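Local coordinates for protein TCR beta chain (Gallus gallus, PDB 6LIR) that forms the beta subunit of the chicken alpha-beta T-cell receptor, which probably recognises peptide antigen presented by MHC molecules, at residues Gln4-Leu18 with Gly102-Ile116. Numbering follows the deposited sequence.
Sequences QPSILVLKEDENATL and GQGTRLTVLGKNSEI
Leu8 and Leu10 of strand 7-11 pair in parallel with Leu107 and Val109 of strand 105-110, the segment axes inclined by 21° and 4.4 Å apart at their closest. Five backbone hydrogen bonds join them, most of them nearly straight, from Arg106 N to Ser6 O (3.0 Å) through Leu110 N to Leu10 O. Before the strands pair, Gln4 binds the other segment through its side chain. Its CG sits between the backbone N and carbonyl carbon (chi1 68°), and the extended chain beyond carries the amide to Gly104 and Thr105. NE2 donates to Thr105 OG1 (2.7 Å), tilted 19° from the amide plane, while OE1 weakly accepts Gly104 N. Tyr86 O and Cys88 N of strand 84-91 bind the same amide, so this buried group is held at both ends; a leucine here would probably leave Tyr86 O and Cys88 N without their side-chain partner and take from Thr105 OG1 the N-H it accepts. Threonine suits its place by using both branches: OG1 also turns to Pro5 O, at a distance too short for the bond's exact geometry to be trusted, and CG2 meets Leu18 CD2 tip to tip (3.7 Å). Gly104 has backbone angles that call for glycine. On the face toward strand 16-21, Leu107 CD1 touches both Leu8 CD2 (3.8 Å), from a side chain alongside, and Leu18 CD1 (3.9 Å), branched aliphatics filling the sandwich interior. On the other face Val9 CG1, anti to the backbone N, reaches Ile116 CD1 (3.7 Å) tip to tip; Val9 also touches Phe206 of the constant domain. Such parallel pairing of the A' and G strands, with Gly102-Gln103-Gly104 the Gly-X-Gly of the FGXG bulge, is a hallmark of immunoglobulin V domains.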
ATOM      1  N   GLN B   4      -4.868 -15.928  -1.701  1.00 47.91           N
ATOM      2  CA  GLN B   4      -6.233 -15.431  -1.591  1.00 47.19           C
ATOM      3  C   GLN B   4      -6.479 -14.459  -2.738  1.00 46.14           C
ATOM      4  O   GLN B   4      -5.527 -13.844  -3.234  1.00 41.06           O
ATOM      5  CB  GLN B   4      -6.481 -14.756  -0.232  1.00 44.88           C
ATOM      6  CG  GLN B   4      -5.742 -13.458  -0.012  1.00 41.39           C
ATOM      7  CD  GLN B   4      -6.142 -12.792   1.292  1.00 42.67           C
ATOM      8  OE1 GLN B   4      -5.344 -12.703   2.226  1.00 38.30           O
ATOM      9  NE2 GLN B   4      -7.382 -12.319   1.360  1.00 39.16           N
ATOM     10  N   PRO B   5      -7.724 -14.324  -3.201  1.00 48.63           N
ATOM     11  CA  PRO B   5      -8.001 -13.456  -4.356  1.00 47.31           C
ATOM     12  C   PRO B   5      -7.535 -12.023  -4.133  1.00 48.55           C
ATOM     13  O   PRO B   5      -7.596 -11.491  -3.023  1.00 39.56           O
ATOM     14  CB  PRO B   5      -9.527 -13.530  -4.496  1.00 49.33           C
ATOM     15  CG  PRO B   5      -9.909 -14.801  -3.831  1.00 54.46           C
ATOM     16  CD  PRO B   5      -8.941 -14.985  -2.704  1.00 48.84           C
ATOM     17  N   SER B   6      -7.040 -11.411  -5.210  1.00 41.38           N
ATOM     18  CA  SER B   6      -6.548 -10.037  -5.153  1.00 49.05           C
ATOM     19  C   SER B   6      -7.693  -9.038  -4.989  1.00 47.14           C
ATOM     20  O   SER B   6      -7.691  -8.223  -4.059  1.00 45.43           O
ATOM     21  CB  SER B   6      -5.727  -9.723  -6.407  1.00 52.78           C
ATOM     22  OG  SER B   6      -6.523  -9.096  -7.396  1.00 62.12           O
ATOM     23  N   ILE B   7      -8.665  -9.064  -5.901  1.00 49.19           N
ATOM     24  CA  ILE B   7      -9.725  -8.062  -5.949  1.00 47.26           C
ATOM     25  C   ILE B   7     -11.049  -8.754  -6.236  1.00 50.67           C
ATOM     26  O   ILE B   7     -11.121  -9.664  -7.071  1.00 46.04           O
ATOM     27  CB  ILE B   7      -9.454  -6.992  -7.030  1.00 50.63           C
ATOM     28  CG1 ILE B   7      -8.168  -6.218  -6.738  1.00 48.81           C
ATOM     29  CG2 ILE B   7     -10.636  -6.036  -7.151  1.00 46.96           C
ATOM     30  CD1 ILE B   7      -7.866  -5.152  -7.766  1.00 50.45           C
ATOM     31  N   LEU B   8     -12.102  -8.316  -5.546  1.00 52.27           N
ATOM     32  CA  LEU B   8     -13.453  -8.798  -5.795  1.00 50.93           C
ATOM     33  C   LEU B   8     -14.430  -7.637  -5.683  1.00 50.81           C
ATOM     34  O   LEU B   8     -14.333  -6.822  -4.761  1.00 51.14           O
ATOM     35  CB  LEU B   8     -13.835  -9.905  -4.808  1.00 50.20           C
ATOM     36  CG  LEU B   8     -15.130 -10.672  -5.087  1.00 56.00           C
ATOM     37  CD1 LEU B   8     -15.007 -11.506  -6.353  1.00 51.85           C
ATOM     38  CD2 LEU B   8     -15.482 -11.549  -3.902  1.00 56.41           C
ATOM     39  N   VAL B   9     -15.374  -7.571  -6.618  1.00 41.05           N
ATOM     40  CA  VAL B   9     -16.425  -6.561  -6.608  1.00 45.58           C
ATOM     41  C   VAL B   9     -17.770  -7.269  -6.662  1.00 49.87           C
ATOM     42  O   VAL B   9     -18.006  -8.093  -7.553  1.00 50.70           O
ATOM     43  CB  VAL B   9     -16.295  -5.571  -7.779  1.00 44.11           C
ATOM     44  CG1 VAL B   9     -17.370  -4.503  -7.674  1.00 47.59           C
ATOM     45  CG2 VAL B   9     -14.908  -4.947  -7.799  1.00 42.85           C
ATOM     46  N   LEU B  10     -18.652  -6.941  -5.724  1.00 50.05           N
ATOM     47  CA  LEU B  10     -19.951  -7.584  -5.626  1.00 57.24           C
ATOM     48  C   LEU B  10     -21.064  -6.555  -5.759  1.00 59.42           C
ATOM     49  O   LEU B  10     -20.870  -5.358  -5.531  1.00 59.38           O
ATOM     50  CB  LEU B  10     -20.113  -8.323  -4.292  1.00 61.15           C
ATOM     51  CG  LEU B  10     -19.130  -9.442  -3.976  1.00 57.38           C
ATOM     52  CD1 LEU B  10     -19.460 -10.027  -2.621  1.00 51.68           C
ATOM     53  CD2 LEU B  10     -19.174 -10.508  -5.061  1.00 53.96           C
ATOM     54  N   LYS B  11     -22.240  -7.049  -6.122  1.00 58.81           N
ATOM     55  CA  LYS B  11     -23.466  -6.268  -6.128  1.00 61.48           C
ATOM     56  C   LYS B  11     -24.242  -6.520  -4.841  1.00 61.28           C
ATOM     57  O   LYS B  11     -24.012  -7.501  -4.130  1.00 56.78           O
ATOM     58  CB  LYS B  11     -24.339  -6.603  -7.343  1.00 65.02           C
ATOM     59  CG  LYS B  11     -23.901  -5.954  -8.655  1.00 66.25           C
ATOM     60  CD  LYS B  11     -23.663  -7.005  -9.732  1.00 70.80           C
ATOM     61  CE  LYS B  11     -22.345  -7.698  -9.493  1.00 69.64           C
ATOM     62  NZ  LYS B  11     -21.950  -8.736 -10.502  1.00 69.93           N
ATOM     63  N   GLU B  12     -25.158  -5.603  -4.539  1.00 73.65           N
ATOM     64  CA  GLU B  12     -25.982  -5.730  -3.344  1.00 72.94           C
ATOM     65  C   GLU B  12     -26.779  -7.029  -3.377  1.00 72.07           C
ATOM     66  O   GLU B  12     -27.244  -7.465  -4.435  1.00 73.52           O
ATOM     67  CB  GLU B  12     -26.929  -4.537  -3.233  1.00 79.53           C
ATOM     68  CG  GLU B  12     -27.246  -4.111  -1.814  1.00 81.74           C
ATOM     69  CD  GLU B  12     -27.244  -2.606  -1.656  1.00 88.86           C
ATOM     70  OE1 GLU B  12     -26.418  -2.087  -0.875  1.00 89.90           O
ATOM     71  OE2 GLU B  12     -28.064  -1.939  -2.322  1.00 93.29           O
ATOM     72  N   ASP B  13     -26.896  -7.667  -2.212  1.00 75.29           N
ATOM     73  CA  ASP B  13     -27.650  -8.895  -1.967  1.00 77.21           C
ATOM     74  C   ASP B  13     -26.942 -10.122  -2.523  1.00 74.09           C
ATOM     75  O   ASP B  13     -27.434 -11.242  -2.341  1.00 74.06           O
ATOM     76  CB  ASP B  13     -29.079  -8.841  -2.529  1.00 77.50           C
ATOM     77  CG  ASP B  13     -29.921  -7.762  -1.878  1.00 82.48           C
ATOM     78  OD1 ASP B  13     -29.489  -6.589  -1.869  1.00 83.03           O
ATOM     79  OD2 ASP B  13     -31.018  -8.085  -1.374  1.00 90.36           O
ATOM     80  N   GLU B  14     -25.809  -9.951  -3.193  1.00 65.73           N
ATOM     81  CA  GLU B  14     -25.090 -11.073  -3.774  1.00 62.61           C
ATOM     82  C   GLU B  14     -24.486 -11.958  -2.695  1.00 63.48           C
ATOM     83  O   GLU B  14     -24.163 -11.508  -1.593  1.00 65.60           O
ATOM     84  CB  GLU B  14     -23.984 -10.574  -4.694  1.00 63.16           C
ATOM     85  CG  GLU B  14     -24.103 -11.045  -6.115  1.00 65.63           C
ATOM     86  CD  GLU B  14     -22.831 -10.804  -6.877  1.00 65.67           C
ATOM     87  OE1 GLU B  14     -22.648  -9.671  -7.350  1.00 70.93           O
ATOM     88  OE2 GLU B  14     -22.016 -11.738  -7.001  1.00 65.02           O
ATOM     89  N   ASN B  15     -24.341 -13.235  -3.022  1.00 64.88           N
ATOM     90  CA  ASN B  15     -23.552 -14.136  -2.202  1.00 59.15           C
ATOM     91  C   ASN B  15     -22.223 -14.391  -2.898  1.00 61.73           C
ATOM     92  O   ASN B  15     -22.118 -14.322  -4.126  1.00 64.55           O
ATOM     93  CB  ASN B  15     -24.282 -15.460  -1.972  1.00 64.99           C
ATOM     94  CG  ASN B  15     -25.508 -15.308  -1.095  1.00 67.59           C
ATOM     95  OD1 ASN B  15     -25.571 -14.426  -0.238  1.00 66.22           O
ATOM     96  ND2 ASN B  15     -26.494 -16.174  -1.304  1.00 71.67           N
ATOM     97  N   ALA B  16     -21.206 -14.690  -2.096  1.00 56.19           N
ATOM     98  CA  ALA B  16     -19.868 -14.883  -2.630  1.00 49.42           C
ATOM     99  C   ALA B  16     -19.026 -15.601  -1.595  1.00 44.57           C
ATOM    100  O   ALA B  16     -19.265 -15.487  -0.390  1.00 43.40           O
ATOM    101  CB  ALA B  16     -19.211 -13.554  -3.018  1.00 53.09           C
ATOM    102  N   THR B  17     -18.026 -16.326  -2.082  1.00 52.25           N
ATOM    103  CA  THR B  17     -17.093 -17.054  -1.240  1.00 52.90           C
ATOM    104  C   THR B  17     -15.682 -16.558  -1.513  1.00 52.02           C
ATOM    105  O   THR B  17     -15.249 -16.511  -2.670  1.00 53.14           O
ATOM    106  CB  THR B  17     -17.183 -18.561  -1.497  1.00 54.75           C
ATOM    107  OG1 THR B  17     -18.452 -19.045  -1.042  1.00 48.62           O
ATOM    108  CG2 THR B  17     -16.066 -19.300  -0.773  1.00 48.91           C
ATOM    109  N   LEU B  18     -14.979 -16.167  -0.453  1.00 51.68           N
ATOM    110  CA  LEU B  18     -13.543 -15.942  -0.520  1.00 49.07           C
ATOM    111  C   LEU B  18     -12.864 -17.164   0.074  1.00 48.69           C
ATOM    112  O   LEU B  18     -13.168 -17.567   1.203  1.00 53.64           O
ATOM    113  CB  LEU B  18     -13.130 -14.683   0.244  1.00 42.19           C
ATOM    114  CG  LEU B  18     -13.544 -13.314  -0.301  1.00 51.25           C
ATOM    115  CD1 LEU B  18     -13.077 -12.200   0.641  1.00 45.62           C
ATOM    116  CD2 LEU B  18     -12.994 -13.105  -1.697  1.00 51.21           C
ATOM    117  N   GLY B 102      -1.910 -13.524   4.205  1.00 43.30           N
ATOM    118  CA  GLY B 102      -1.920 -13.376   2.776  1.00 43.35           C
ATOM    119  C   GLY B 102      -1.821 -11.916   2.413  1.00 40.94           C
ATOM    120  O   GLY B 102      -1.817 -11.023   3.261  1.00 40.48           O
ATOM    121  N   GLN B 103      -1.744 -11.668   1.114  1.00 42.42           N
ATOM    122  CA  GLN B 103      -1.603 -10.303   0.633  1.00 46.63           C
ATOM    123  C   GLN B 103      -2.902  -9.519   0.720  1.00 43.49           C
ATOM    124  O   GLN B 103      -2.878  -8.292   0.592  1.00 45.85           O
ATOM    125  CB  GLN B 103      -1.012 -10.302  -0.773  1.00 47.50           C
ATOM    126  CG  GLN B 103       0.492 -10.516  -0.694  1.00 58.35           C
ATOM    127  CD  GLN B 103       1.137 -10.891  -2.007  1.00 73.65           C
ATOM    128  OE1 GLN B 103       2.364 -10.949  -2.104  1.00 78.15           O
ATOM    129  NE2 GLN B 103       0.323 -11.140  -3.027  1.00 65.91           N
ATOM    130  N   GLY B 104      -4.030 -10.194   0.923  1.00 44.18           N
ATOM    131  CA  GLY B 104      -5.267  -9.479   1.144  1.00 42.83           C
ATOM    132  C   GLY B 104      -6.169  -9.358  -0.063  1.00 44.24           C
ATOM    133  O   GLY B 104      -5.709  -9.252  -1.204  1.00 42.52           O
ATOM    134  N   THR B 105      -7.471  -9.389   0.191  1.00 36.97           N
ATOM    135  CA  THR B 105      -8.489  -9.312  -0.845  1.00 37.65           C
ATOM    136  C   THR B 105      -9.243  -8.010  -0.645  1.00 39.83           C
ATOM    137  O   THR B 105      -9.836  -7.793   0.418  1.00 42.71           O
ATOM    138  CB  THR B 105      -9.466 -10.488  -0.759  1.00 39.51           C
ATOM    139  OG1 THR B 105      -8.765 -11.727  -0.936  1.00 38.42           O
ATOM    140  CG2 THR B 105     -10.547 -10.355  -1.826  1.00 41.47           C
ATOM    141  N   ARG B 106      -9.234  -7.152  -1.657  1.00 38.32           N
ATOM    142  CA  ARG B 106     -10.013  -5.928  -1.591  1.00 42.70           C
ATOM    143  C   ARG B 106     -11.386  -6.211  -2.176  1.00 45.85           C
ATOM    144  O   ARG B 106     -11.514  -6.514  -3.367  1.00 40.76           O
ATOM    145  CB  ARG B 106      -9.355  -4.772  -2.335  1.00 51.83           C
ATOM    146  CG  ARG B 106     -10.291  -3.575  -2.436  1.00 56.29           C
ATOM    147  CD  ARG B 106     -10.188  -2.672  -1.216  1.00 64.08           C
ATOM    148  NE  ARG B 106     -10.577  -1.294  -1.512  1.00 66.35           N
ATOM    149  CZ  ARG B 106     -11.708  -0.731  -1.096  1.00 71.62           C
ATOM    150  NH1 ARG B 106     -12.573  -1.428  -0.364  1.00 63.87           N
ATOM    151  NH2 ARG B 106     -11.978   0.531  -1.412  1.00 65.61           N
ATOM    152  N   LEU B 107     -12.401  -6.119  -1.331  1.00 40.24           N
ATOM    153  CA  LEU B 107     -13.772  -6.411  -1.702  1.00 40.89           C
ATOM    154  C   LEU B 107     -14.564  -5.116  -1.654  1.00 44.05           C
ATOM    155  O   LEU B 107     -14.490  -4.372  -0.669  1.00 45.88           O
ATOM    156  CB  LEU B 107     -14.374  -7.448  -0.749  1.00 40.98           C
ATOM    157  CG  LEU B 107     -15.688  -8.137  -1.118  1.00 44.18           C
ATOM    158  CD1 LEU B 107     -15.641  -9.596  -0.703  1.00 44.33           C
ATOM    159  CD2 LEU B 107     -16.857  -7.439  -0.453  1.00 46.89           C
ATOM    160  N   THR B 108     -15.306  -4.845  -2.719  1.00 44.73           N
ATOM    161  CA  THR B 108     -16.178  -3.683  -2.792  1.00 49.48           C
ATOM    162  C   THR B 108     -17.581  -4.168  -3.121  1.00 50.41           C
ATOM    163  O   THR B 108     -17.768  -4.931  -4.075  1.00 46.10           O
ATOM    164  CB  THR B 108     -15.696  -2.682  -3.851  1.00 52.41           C
ATOM    165  OG1 THR B 108     -14.277  -2.511  -3.747  1.00 53.83           O
ATOM    166  CG2 THR B 108     -16.372  -1.332  -3.663  1.00 53.85           C
ATOM    167  N   VAL B 109     -18.559  -3.736  -2.336  1.00 52.28           N
ATOM    168  CA  VAL B 109     -19.953  -4.079  -2.577  1.00 55.67           C
ATOM    169  C   VAL B 109     -20.624  -2.869  -3.204  1.00 60.30           C
ATOM    170  O   VAL B 109     -20.673  -1.789  -2.601  1.00 62.45           O
ATOM    171  CB  VAL B 109     -20.666  -4.499  -1.285  1.00 60.41           C
ATOM    172  CG1 VAL B 109     -22.154  -4.690  -1.547  1.00 63.44           C
ATOM    173  CG2 VAL B 109     -20.053  -5.770  -0.734  1.00 56.96           C
ATOM    174  N   LEU B 110     -21.125  -3.044  -4.418  1.00 78.72           N
ATOM    175  CA  LEU B 110     -21.728  -1.970  -5.188  1.00 84.83           C
ATOM    176  C   LEU B 110     -23.252  -1.993  -5.114  1.00 89.24           C
ATOM    177  O   LEU B 110     -23.881  -2.992  -4.760  1.00 86.66           O
ATOM    178  CB  LEU B 110     -21.262  -2.030  -6.644  1.00 81.67           C
ATOM    179  CG  LEU B 110     -19.873  -1.424  -6.864  1.00 80.70           C
ATOM    180  CD1 LEU B 110     -19.720  -0.938  -8.294  1.00 80.83           C
ATOM    181  CD2 LEU B 110     -19.598  -0.289  -5.873  1.00 78.69           C
ATOM    182  N   GLY B 111     -23.831  -0.851  -5.454  1.00 69.72           N
ATOM    183  CA  GLY B 111     -25.260  -0.770  -5.671  1.00 73.96           C
ATOM    184  C   GLY B 111     -25.665  -1.492  -6.944  1.00 76.92           C
ATOM    185  O   GLY B 111     -24.927  -1.524  -7.928  1.00 75.72           O
ATOM    186  N   LYS B 112     -26.861  -2.079  -6.936  1.00107.58           N
ATOM    187  CA  LYS B 112     -27.271  -2.977  -8.012  1.00104.35           C
ATOM    188  C   LYS B 112     -27.624  -2.212  -9.276  1.00103.56           C
ATOM    189  O   LYS B 112     -28.152  -2.796 -10.229  1.00101.85           O
ATOM    190  CB  LYS B 112     -28.512  -3.761  -7.598  1.00104.79           C
ATOM    191  CG  LYS B 112     -28.708  -3.926  -6.102  1.00100.88           C
ATOM    192  CD  LYS B 112     -30.106  -4.471  -5.836  1.00101.78           C
ATOM    193  CE  LYS B 112     -30.348  -5.742  -6.637  1.00102.83           C
ATOM    194  NZ  LYS B 112     -31.505  -6.546  -6.150  1.00 97.42           N
ATOM    195  N   ASN B 113     -27.332  -0.916  -9.275  1.00112.42           N
ATOM    196  CA  ASN B 113     -27.486   0.010 -10.383  1.00110.22           C
ATOM    197  C   ASN B 113     -26.151   0.429 -10.967  1.00108.12           C
ATOM    198  O   ASN B 113     -26.009   0.499 -12.192  1.00104.92           O
ATOM    199  CB  ASN B 113     -28.224   1.254  -9.892  1.00112.44           C
ATOM    200  CG  ASN B 113     -27.779   1.652  -8.501  1.00113.21           C
ATOM    201  OD1 ASN B 113     -28.090   0.965  -7.530  1.00111.51           O
ATOM    202  ND2 ASN B 113     -27.014   2.735  -8.399  1.00113.63           N
ATOM    203  N   SER B 114     -25.165   0.678 -10.109  1.00 96.38           N
ATOM    204  CA  SER B 114     -23.860   1.133 -10.560  1.00 93.35           C
ATOM    205  C   SER B 114     -23.135   0.025 -11.312  1.00 85.97           C
ATOM    206  O   SER B 114     -23.162  -1.143 -10.916  1.00 88.27           O
ATOM    207  CB  SER B 114     -23.021   1.584  -9.363  1.00 88.75           C
ATOM    208  OG  SER B 114     -23.203   2.965  -9.100  1.00 88.73           O
ATOM    209  N   GLU B 115     -22.483   0.398 -12.404  1.00 74.46           N
ATOM    210  CA  GLU B 115     -21.654  -0.531 -13.150  1.00 69.80           C
ATOM    211  C   GLU B 115     -20.176  -0.287 -12.873  1.00 67.23           C
ATOM    212  O   GLU B 115     -19.765   0.792 -12.436  1.00 61.54           O
ATOM    213  CB  GLU B 115     -21.934  -0.434 -14.649  1.00 73.52           C
ATOM    214  CG  GLU B 115     -22.881  -1.513 -15.141  1.00 85.62           C
ATOM    215  CD  GLU B 115     -22.511  -2.038 -16.511  1.00 89.31           C
ATOM    216  OE1 GLU B 115     -22.413  -3.274 -16.664  1.00 90.75           O
ATOM    217  OE2 GLU B 115     -22.318  -1.217 -17.432  1.00 93.21           O
ATOM    218  N   ILE B 116     -19.378  -1.313 -13.142  1.00 65.47           N
ATOM    219  CA  ILE B 116     -17.925  -1.200 -13.066  1.00 59.70           C
ATOM    220  C   ILE B 116     -17.419  -0.599 -14.368  1.00 59.15           C
ATOM    221  O   ILE B 116     -17.795  -1.046 -15.458  1.00 64.26           O
ATOM    222  CB  ILE B 116     -17.287  -2.574 -12.809  1.00 58.48           C
ATOM    223  CG1 ILE B 116     -17.698  -3.119 -11.440  1.00 55.56           C
ATOM    224  CG2 ILE B 116     -15.773  -2.494 -12.933  1.00 55.09           C
ATOM    225  CD1 ILE B 116     -17.533  -4.620 -11.321  1.00 55.71           C
TER